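Local coordinates for protein serine--tRNA ligase (Pyrococcus horikoshii, PDB 2DQ0) that catalyses the ATP-dependent attachment of serine to tRNA(Ser), passing through a seryl-adenylate, and probably also charges tRNA(Sec) with serine, at residues R141-S146 with M150-L155; L330-E333 with P337-V340; E359-M362 with K367-E370. All coordinates share one frame; numbering follows the deposited sequence.

In the fold
The three contacts lie on one side of the chain's centre, and contact 3 is the link to the active site, since Glu370 binds the seryl-adenylate analogue directly. Contacts 2 and 3 are about 10 Å apart between centres; the strand of contact 2 and the hairpin of contact 3 belong to one sheet, where strands 338-342 and 354-362 are neighbours, and Arg339 NH1 forms a salt bridge with Glu359 OE2 at 2.7 Å. Contact 1 lies about 12 Å from contact 3, centre to centre, and packs Phe142 and Met150 against Trp361 and Phe368. Its Gln145 O also probably accepts a hydrogen bond from Arg339 NH2 (2.8 Å). In contact 2, the side chain of Phe331 lies about 7 Å from the analogue at the nearest atoms.

Contact 1: residues R141-S146 with M150-L155; sequences RFLEQS and MEYEIL
Tyr152 reaches from its strand to the helix, its side chain running at a slant to that of Phe142 and across that of Leu143 at about a right angle. Its CG sits between the backbone N and the carbonyl carbon (chi1 71°), a rotation that brings the ring over to the helix. Starting at the root, Tyr152 CB meets Phe142 CZ at 3.7 Å. Next, CG and CD2 of Tyr152 both rest against Phe142 CE1, CD2 at 3.5 Å. Farther out, Tyr152 CE2 touches Leu143 CD2 at 3.9 Å, and the same methyl group also lies beside the phenol OH. The two aromatic planes are inclined by 50°, so the pair is oblique, with Phe142 CD1 over one face of the tyrosine. An alanine in place of Tyr152 would probably leave Phe142 and the Leu143 methyls without this aromatic surface, opening a gap between helix and strand.

Met150 crosses Phe142 at about a right angle. Met150 CG lies at the ring's edge, near its plane, 4.0 Å from Phe142 CZ, and Met150 SD makes an oblique Met-aromatic contact 5.1 Å from the Phe142 ring centroid. A flexible, polarisable thioether suits such a rim. Ser146 CB packs on Met150 CB, while Ser146 OG, above one face of the Phe142 ring toward its rim, donates to Phe142 O at 2.6 Å.

The helix joins parallel strands 132-135 and 152-155 in a beta-alpha-beta unit. With the serine hydroxyl turned back onto the carbonyl of Phe142, helix and strand are held together by apolar and aromatic packing, which depends on complementary shape more than on polar direction.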
loop_
_atom_site.group_PDB
_atom_site.type_symbol
_atom_site.label_atom_id
_atom_site.label_comp_id
_atom_site.label_asym_id
_atom_site.label_seq_id
_atom_site.Cartn_x
_atom_site.Cartn_y
_atom_site.Cartn_z
ATOM N N ARG A 141 38.998 -3.015 -4.620
ATOM C CA ARG A 141 37.700 -3.655 -4.507
ATOM C C ARG A 141 37.052 -3.699 -5.886
ATOM O O ARG A 141 36.595 -4.751 -6.335
ATOM C CB ARG A 141 36.791 -2.908 -3.522
ATOM C CG ARG A 141 35.375 -3.503 -3.432
ATOM C CD ARG A 141 34.697 -3.227 -2.101
ATOM N NE ARG A 141 34.394 -1.816 -1.907
ATOM C CZ ARG A 141 34.229 -1.241 -0.721
ATOM N NH1 ARG A 141 34.343 -1.958 0.397
ATOM N NH2 ARG A 141 33.955 0.058 -0.655
ATOM N N PHE A 142 37.026 -2.565 -6.571
ATOM C CA PHE A 142 36.420 -2.545 -7.881
ATOM C C PHE A 142 37.013 -3.598 -8.805
ATOM O O PHE A 142 36.279 -4.349 -9.450
ATOM C CB PHE A 142 36.570 -1.178 -8.541
ATOM C CG PHE A 142 36.188 -1.188 -9.993
ATOM C CD1 PHE A 142 37.135 -1.475 -10.979
ATOM C CD2 PHE A 142 34.859 -1.042 -10.370
ATOM C CE1 PHE A 142 36.764 -1.626 -12.311
ATOM C CE2 PHE A 142 34.482 -1.194 -11.704
ATOM C CZ PHE A 142 35.440 -1.489 -12.676
ATOM N N LEU A 143 38.342 -3.657 -8.869
ATOM C CA LEU A 143 39.018 -4.594 -9.762
ATOM C C LEU A 143 38.774 -6.057 -9.468
ATOM O O LEU A 143 38.680 -6.873 -10.396
ATOM C CB LEU A 143 40.512 -4.294 -9.785
ATOM C CG LEU A 143 40.835 -3.034 -10.599
ATOM C CD1 LEU A 143 42.271 -2.592 -10.370
ATOM C CD2 LEU A 143 40.593 -3.321 -12.064
ATOM N N GLU A 144 38.659 -6.383 -8.184
ATOM C CA GLU A 144 38.408 -7.750 -7.758
ATOM C C GLU A 144 36.982 -8.111 -8.135
ATOM O O GLU A 144 36.725 -9.185 -8.675
ATOM C CB GLU A 144 38.568 -7.876 -6.243
ATOM C CG GLU A 144 39.587 -8.917 -5.797
ATOM C CD GLU A 144 39.059 -10.340 -5.854
ATOM O OE1 GLU A 144 37.990 -10.592 -5.259
ATOM O OE2 GLU A 144 39.714 -11.203 -6.480
ATOM N N GLN A 145 36.053 -7.202 -7.866
ATOM C CA GLN A 145 34.657 -7.448 -8.164
ATOM C C GLN A 145 34.362 -7.489 -9.668
ATOM O O GLN A 145 33.465 -8.211 -10.127
ATOM C CB GLN A 145 33.816 -6.390 -7.459
ATOM C CG GLN A 145 33.843 -6.497 -5.934
ATOM C CD GLN A 145 33.085 -7.719 -5.412
ATOM O OE1 GLN A 145 33.670 -8.793 -5.152
ATOM N NE2 GLN A 145 31.769 -7.565 -5.272
ATOM N N SER A 146 35.120 -6.725 -10.443
ATOM C CA SER A 146 34.906 -6.708 -11.884
ATOM C C SER A 146 35.754 -7.763 -12.588
ATOM O O SER A 146 35.543 -8.047 -13.761
ATOM C CB SER A 146 35.221 -5.325 -12.454
ATOM O OG SER A 146 36.480 -4.856 -11.988
ATOM N N MET A 150 35.918 -5.236 -16.790
ATOM C CA MET A 150 35.040 -4.082 -16.999
ATOM C C MET A 150 35.797 -2.766 -17.169
ATOM O O MET A 150 36.710 -2.459 -16.397
ATOM C CB MET A 150 34.048 -3.975 -15.820
ATOM C CG MET A 150 33.196 -2.702 -15.770
ATOM S SD MET A 150 31.964 -2.731 -14.424
ATOM C CE MET A 150 30.684 -1.858 -15.137
ATOM N N GLU A 151 35.402 -1.981 -18.172
ATOM C CA GLU A 151 36.064 -0.711 -18.428
ATOM C C GLU A 151 35.784 0.241 -17.280
ATOM O O GLU A 151 34.764 0.103 -16.607
ATOM C CB GLU A 151 35.596 -0.122 -19.765
ATOM C CG GLU A 151 36.560 0.925 -20.314
ATOM C CD GLU A 151 38.028 0.494 -20.167
ATOM O OE1 GLU A 151 38.419 -0.509 -20.805
ATOM O OE2 GLU A 151 38.790 1.145 -19.405
ATOM N N TYR A 152 36.682 1.198 -17.037
ATOM C CA TYR A 152 36.472 2.128 -15.933
ATOM C C TYR A 152 37.339 3.365 -15.958
ATOM O O TYR A 152 38.431 3.370 -16.493
ATOM C CB TYR A 152 36.687 1.416 -14.601
ATOM C CG TYR A 152 38.128 1.073 -14.338
ATOM C CD1 TYR A 152 38.947 1.916 -13.577
ATOM C CD2 TYR A 152 38.681 -0.101 -14.841
ATOM C CE1 TYR A 152 40.282 1.584 -13.317
ATOM C CE2 TYR A 152 40.008 -0.439 -14.590
ATOM C CZ TYR A 152 40.797 0.399 -13.825
ATOM O OH TYR A 152 42.080 0.011 -13.538
ATOM N N GLU A 153 36.839 4.412 -15.325
ATOM C CA GLU A 153 37.519 5.686 -15.251
ATOM C C GLU A 153 37.784 5.969 -13.774
ATOM O O GLU A 153 36.934 5.705 -12.930
ATOM C CB GLU A 153 36.600 6.742 -15.860
ATOM C CG GLU A 153 37.094 8.158 -15.843
ATOM C CD GLU A 153 36.133 9.082 -16.576
ATOM O OE1 GLU A 153 36.068 9.009 -17.832
ATOM O OE2 GLU A 153 35.434 9.866 -15.893
ATOM N N ILE A 154 38.969 6.478 -13.458
ATOM C CA ILE A 154 39.315 6.788 -12.081
ATOM C C ILE A 154 38.861 8.195 -11.789
ATOM O O ILE A 154 39.048 9.095 -12.608
ATOM C CB ILE A 154 40.823 6.717 -11.840
ATOM C CG1 ILE A 154 41.297 5.275 -11.984
ATOM C CG2 ILE A 154 41.164 7.285 -10.458
ATOM C CD1 ILE A 154 40.621 4.315 -11.037
ATOM N N LEU A 155 38.256 8.384 -10.622
ATOM C CA LEU A 155 37.768 9.694 -10.240
ATOM C C LEU A 155 38.710 10.354 -9.271
ATOM O O LEU A 155 39.244 9.703 -8.343
ATOM C CB LEU A 155 36.402 9.599 -9.578
ATOM C CG LEU A 155 35.197 9.125 -10.382
ATOM C CD1 LEU A 155 34.066 8.781 -9.400
ATOM C CD2 LEU A 155 34.776 10.188 -11.382
#

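Contact 2: residues L330-E333 with P337-V340; sequences LFQE and PYRV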
loop_
_atom_site.group_PDB
_atom_site.type_symbol
_atom_site.label_atom_id
_atom_site.label_comp_id
_atom_site.label_asym_id
_atom_site.label_seq_id
_atom_site.Cartn_x
_atom_site.Cartn_y
_atom_site.Cartn_z
ATOM N N LEU A 330 17.184 -1.714 -19.959
ATOM C CA LEU A 330 16.757 -0.516 -19.257
ATOM C C LEU A 330 17.921 0.185 -18.595
ATOM O O LEU A 330 18.092 1.400 -18.747
ATOM C CB LEU A 330 15.695 -0.845 -18.210
ATOM C CG LEU A 330 14.397 -1.361 -18.813
ATOM C CD1 LEU A 330 13.468 -1.789 -17.694
ATOM C CD2 LEU A 330 13.775 -0.277 -19.689
ATOM N N PHE A 331 18.735 -0.572 -17.867
ATOM C CA PHE A 331 19.863 0.045 -17.197
ATOM C C PHE A 331 20.927 0.547 -18.151
ATOM O O PHE A 331 21.643 1.499 -17.837
ATOM C CB PHE A 331 20.413 -0.896 -16.133
ATOM C CG PHE A 331 19.527 -0.971 -14.920
ATOM C CD1 PHE A 331 19.753 -0.120 -13.821
ATOM C CD2 PHE A 331 18.398 -1.823 -14.914
ATOM C CE1 PHE A 331 18.870 -0.106 -12.732
ATOM C CE2 PHE A 331 17.507 -1.822 -13.841
ATOM C CZ PHE A 331 17.738 -0.959 -12.732
ATOM N N GLN A 332 21.026 -0.063 -19.328
ATOM C CA GLN A 332 21.977 0.445 -20.309
ATOM C C GLN A 332 21.466 1.810 -20.804
ATOM O O GLN A 332 22.245 2.769 -20.892
ATOM C CB GLN A 332 22.150 -0.528 -21.467
ATOM C CG GLN A 332 22.829 -1.808 -21.047
ATOM C CD GLN A 332 22.896 -2.825 -22.159
ATOM O OE1 GLN A 332 23.297 -3.968 -21.944
ATOM N NE2 GLN A 332 22.509 -2.419 -23.351
ATOM N N GLU A 333 20.168 1.927 -21.091
ATOM C CA GLU A 333 19.641 3.224 -21.535
ATOM C C GLU A 333 19.799 4.272 -20.416
ATOM O O GLU A 333 20.034 5.460 -20.670
ATOM C CB GLU A 333 18.172 3.101 -21.960
ATOM C CG GLU A 333 17.962 2.118 -23.130
ATOM C CD GLU A 333 16.730 2.423 -23.987
ATOM O OE1 GLU A 333 15.706 1.708 -23.866
ATOM O OE2 GLU A 333 16.796 3.385 -24.783
ATOM N N PRO A 337 26.428 1.430 -15.341
ATOM C CA PRO A 337 27.309 0.269 -15.479
ATOM C C PRO A 337 26.910 -0.809 -14.461
ATOM O O PRO A 337 26.472 -0.510 -13.357
ATOM C CB PRO A 337 28.709 0.866 -15.279
ATOM C CG PRO A 337 28.454 2.009 -14.318
ATOM C CD PRO A 337 27.139 2.606 -14.801
ATOM N N TYR A 338 27.047 -2.068 -14.850
ATOM C CA TYR A 338 26.630 -3.168 -13.995
ATOM C C TYR A 338 27.321 -4.458 -14.401
ATOM O O TYR A 338 28.095 -4.510 -15.361
ATOM C CB TYR A 338 25.111 -3.359 -14.135
ATOM C CG TYR A 338 24.663 -3.840 -15.518
ATOM C CD1 TYR A 338 24.727 -5.189 -15.863
ATOM C CD2 TYR A 338 24.216 -2.937 -16.494
ATOM C CE1 TYR A 338 24.367 -5.638 -17.142
ATOM C CE2 TYR A 338 23.850 -3.375 -17.787
ATOM C CZ TYR A 338 23.934 -4.729 -18.102
ATOM O OH TYR A 338 23.627 -5.171 -19.377
ATOM N N ARG A 339 27.012 -5.503 -13.657
ATOM C CA ARG A 339 27.536 -6.821 -13.925
ATOM C C ARG A 339 26.349 -7.736 -13.579
ATOM O O ARG A 339 25.624 -7.466 -12.624
ATOM C CB ARG A 339 28.750 -7.104 -13.020
ATOM C CG ARG A 339 28.409 -7.303 -11.553
ATOM C CD ARG A 339 29.609 -7.594 -10.681
ATOM N NE ARG A 339 29.138 -8.134 -9.412
ATOM C CZ ARG A 339 29.866 -8.865 -8.576
ATOM N NH1 ARG A 339 29.329 -9.319 -7.451
ATOM N NH2 ARG A 339 31.130 -9.143 -8.865
ATOM N N VAL A 340 26.087 -8.772 -14.365
ATOM C CA VAL A 340 24.975 -9.630 -13.990
ATOM C C VAL A 340 25.578 -10.889 -13.425
ATOM O O VAL A 340 26.606 -11.374 -13.891
ATOM C CB VAL A 340 23.977 -9.924 -15.161
ATOM C CG1 VAL A 340 24.358 -9.140 -16.391
ATOM C CG2 VAL A 340 23.859 -11.410 -15.402
#
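Gln332 and Tyr338 meet almost in a common plane: the amide of one and the ring of the other are only 11° apart. Gln332 lies at the ring's edge, with Gln332 CG 3.8 Å from Tyr338 CE2. Beyond CG the glutamine runs extended (chi2 175°), which carries its amide past the ring edge to the phenol oxygen. The Tyr338 hydroxyl lies 2.9 Å from Gln332 OE1 and is hydrogen-bonded to Glu328 OE1, one turn back on the helix. A glutamine suits its place because its methylenes can lie at the ring edge while its amide oxygen reaches the phenol; a tyrosine, because its ring packs while its tip meets polar groups.

Phe331 takes a different line. Phe331 CB comes obliquely to Tyr338 CD2 at 4.3 Å, but its ring turns away from the tyrosine to pack on Val371 and Val372 of strand 367-376, where a large apolar group fits the buried interior.

The contact therefore ties the C-terminal end of helix 316-333 to the start of strand 338-342, the next strand in the chain. That strand runs antiparallel to both 124-129 and 354-362, and Trp129 meets the Tyr338 ring. Leu330 and Glu333 fasten the same helix end to helix 190-209, Glu333 through a salt bridge to Arg206.

Contact 3: residues E359-M362 with K367-E370; sequences EAWM and KFRE. With SSA (5'-O-(N-(L-seryl)-sulfamoyl)adenosine), chain G; SO4 (sulfate ion), chain D.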
loop_
_atom_site.group_PDB
_atom_site.type_symbol
_atom_site.label_atom_id
_atom_site.label_comp_id
_atom_site.label_asym_id
_atom_site.label_seq_id
_atom_site.Cartn_x
_atom_site.Cartn_y
_atom_site.Cartn_z
ATOM N N GLU A 359 23.601 -6.349 -10.656
ATOM C CA GLU A 359 24.191 -5.568 -9.570
ATOM C C GLU A 359 24.856 -4.383 -10.203
ATOM O O GLU A 359 25.807 -4.541 -10.963
ATOM C CB GLU A 359 25.221 -6.382 -8.790
ATOM C CG GLU A 359 24.622 -7.545 -7.991
ATOM C CD GLU A 359 25.683 -8.516 -7.478
ATOM O OE1 GLU A 359 25.352 -9.442 -6.705
ATOM O OE2 GLU A 359 26.860 -8.360 -7.854
ATOM N N ALA A 360 24.332 -3.195 -9.917
ATOM C CA ALA A 360 24.879 -1.951 -10.472
ATOM C C ALA A 360 26.058 -1.496 -9.690
ATOM O O ALA A 360 26.130 -1.697 -8.485
ATOM C CB ALA A 360 23.852 -0.842 -10.461
ATOM N N TRP A 361 26.985 -0.878 -10.399
ATOM C CA TRP A 361 28.166 -0.327 -9.787
ATOM C C TRP A 361 27.675 0.935 -9.066
ATOM O O TRP A 361 26.961 1.750 -9.644
ATOM C CB TRP A 361 29.204 0.040 -10.860
ATOM C CG TRP A 361 30.367 0.726 -10.234
ATOM C CD1 TRP A 361 30.741 2.032 -10.394
ATOM C CD2 TRP A 361 31.227 0.180 -9.230
ATOM N NE1 TRP A 361 31.781 2.337 -9.544
ATOM C CE2 TRP A 361 32.100 1.218 -8.816
ATOM C CE3 TRP A 361 31.343 -1.084 -8.637
ATOM C CZ2 TRP A 361 33.086 1.026 -7.828
ATOM C CZ3 TRP A 361 32.317 -1.279 -7.660
ATOM C CH2 TRP A 361 33.178 -0.224 -7.266
ATOM N N MET A 362 28.041 1.095 -7.804
ATOM C CA MET A 362 27.611 2.262 -7.054
ATOM C C MET A 362 28.843 3.076 -6.689
ATOM O O MET A 362 29.487 2.858 -5.659
ATOM C CB MET A 362 26.842 1.820 -5.797
ATOM C CG MET A 362 25.595 0.967 -6.088
ATOM S SD MET A 362 24.233 1.885 -6.936
ATOM C CE MET A 362 22.873 0.729 -6.713
ATOM N N LYS A 367 30.958 -0.232 -4.626
ATOM C CA LYS A 367 30.610 -1.642 -4.851
ATOM C C LYS A 367 29.425 -1.928 -5.799
ATOM O O LYS A 367 28.684 -1.032 -6.185
ATOM C CB LYS A 367 30.380 -2.348 -3.503
ATOM C CG LYS A 367 29.497 -1.618 -2.555
ATOM C CD LYS A 367 29.426 -2.317 -1.204
ATOM C CE LYS A 367 30.713 -2.197 -0.396
ATOM N NZ LYS A 367 30.497 -2.632 1.031
ATOM N N PHE A 368 29.289 -3.182 -6.212
ATOM C CA PHE A 368 28.169 -3.568 -7.061
ATOM C C PHE A 368 27.001 -3.943 -6.136
ATOM O O PHE A 368 27.173 -4.704 -5.191
ATOM C CB PHE A 368 28.526 -4.770 -7.931
ATOM C CG PHE A 368 29.499 -4.468 -9.031
ATOM C CD1 PHE A 368 30.873 -4.575 -8.816
ATOM C CD2 PHE A 368 29.039 -4.115 -10.303
ATOM C CE1 PHE A 368 31.776 -4.337 -9.858
ATOM C CE2 PHE A 368 29.927 -3.872 -11.352
ATOM C CZ PHE A 368 31.298 -3.982 -11.134
ATOM N N ARG A 369 25.813 -3.410 -6.393
ATOM C CA ARG A 369 24.676 -3.737 -5.535
ATOM C C ARG A 369 23.488 -4.214 -6.358
ATOM O O ARG A 369 23.192 -3.639 -7.419
ATOM C CB ARG A 369 24.251 -2.516 -4.704
ATOM C CG ARG A 369 25.361 -1.824 -3.907
ATOM C CD ARG A 369 26.107 -2.782 -3.000
ATOM N NE ARG A 369 25.257 -3.617 -2.136
ATOM C CZ ARG A 369 24.772 -3.260 -0.940
ATOM N NH1 ARG A 369 24.023 -4.111 -0.248
ATOM N NH2 ARG A 369 25.016 -2.060 -0.426
ATOM N N GLU A 370 22.821 -5.261 -5.859
ATOM C CA GLU A 370 21.643 -5.824 -6.508
ATOM C C GLU A 370 20.671 -4.721 -6.818
ATOM O O GLU A 370 20.369 -3.883 -5.963
ATOM C CB GLU A 370 20.917 -6.839 -5.623
ATOM C CG GLU A 370 19.592 -7.314 -6.248
ATOM C CD GLU A 370 18.831 -8.299 -5.386
ATOM O OE1 GLU A 370 17.699 -8.673 -5.777
ATOM O OE2 GLU A 370 19.359 -8.706 -4.325
HETATM N N10 SSA G . 9.490 -10.465 -7.873
HETATM C CA SSA G . 10.963 -10.510 -7.846
HETATM C CB SSA G . 11.548 -9.898 -9.091
HETATM O OG SSA G . 11.404 -8.473 -9.116
HETATM C C9 SSA G . 11.570 -9.780 -6.653
HETATM O O9 SSA G . 10.869 -9.114 -5.896
HETATM N N8 SSA G . 12.888 -9.922 -6.468
HETATM S S1 SSA G . 13.624 -9.148 -5.267
HETATM O O1S SSA G . 13.028 -9.671 -4.046
HETATM O O2S SSA G . 15.054 -9.301 -5.509
HETATM O "O5'" SSA G . 13.189 -7.654 -5.458
HETATM C "C5'" SSA G . 13.468 -7.004 -6.683
HETATM C "C4'" SSA G . 14.227 -5.731 -6.477
HETATM O "O4'" SSA G . 13.458 -4.800 -5.690
HETATM C "C3'" SSA G . 15.558 -5.797 -5.756
HETATM O "O3'" SSA G . 16.556 -6.272 -6.637
HETATM C "C2'" SSA G . 15.754 -4.321 -5.461
HETATM O "O2'" SSA G . 16.091 -3.543 -6.584
HETATM C "C1'" SSA G . 14.346 -3.948 -4.978
HETATM N N9 SSA G . 14.115 -4.193 -3.558
HETATM C C8 SSA G . 13.885 -5.389 -2.897
HETATM N N7 SSA G . 13.719 -5.251 -1.606
HETATM C C5 SSA G . 13.851 -3.881 -1.397
HETATM C C6 SSA G . 13.797 -3.079 -0.227
HETATM N N6 SSA G . 13.581 -3.576 0.987
HETATM N N1 SSA G . 13.957 -1.726 -0.365
HETATM C C2 SSA G . 14.165 -1.225 -1.603
HETATM N N3 SSA G . 14.243 -1.888 -2.780
HETATM C C4 SSA G . 14.089 -3.219 -2.599
HETATM S S SO4 D . 23.765 -2.834 3.573
HETATM O O1 SO4 D . 22.433 -2.198 3.636
HETATM O O2 SO4 D . 24.724 -1.860 3.016
HETATM O O3 SO4 D . 24.219 -3.257 4.915
HETATM O O4 SO4 D . 23.679 -4.025 2.709
#
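Glu359 and Glu370 pair across the hairpin, Glu359 CG lying 3.6 Å from Glu370 N. Glu370 continues outward, its chain extended with CG anti to the backbone N (chi1 174°), and this reach lets Glu370 OE1 accept a hydrogen bond from O3' of the bound seryl-sulfamoyl adenosine (SSA), 2.8 Å away. Arg369, on the other face, bends its chain to a sulfate, probably from the crystallisation liquor, that Arg298 and Thr293 also bind; Arg369 NH1 donates to sulfate O4 at 3.0 Å and NH2 only weakly to O2, NH2 also bonding Gln365 OE1.

Behind these groups, Ala360 and Arg369 are joined by backbone hydrogen bonds in both directions, and Met362 N donates to Lys367 O. On the Glu370 face, Trp361 turns its edge to the face of Phe368 in a T-shaped pair with planes at 65°, Trp361 CE3 being 3.5 Å from Phe368 CE1. Opposite, Met362 CG packs on Arg369 CG at 3.5 Å, its flexible chain also packing on Val415 and Ala416 of helix 410-420.

Farther out, Arg339 holds Glu359 by a salt bridge, and Arg412 NH2 is hydrogen-bonded to Glu370 O. The whole is an antiparallel beta hairpin of the class II synthetase catalytic sheet, whose second strand delivers a glutamate to the ribose of the seryl-adenylate analogue.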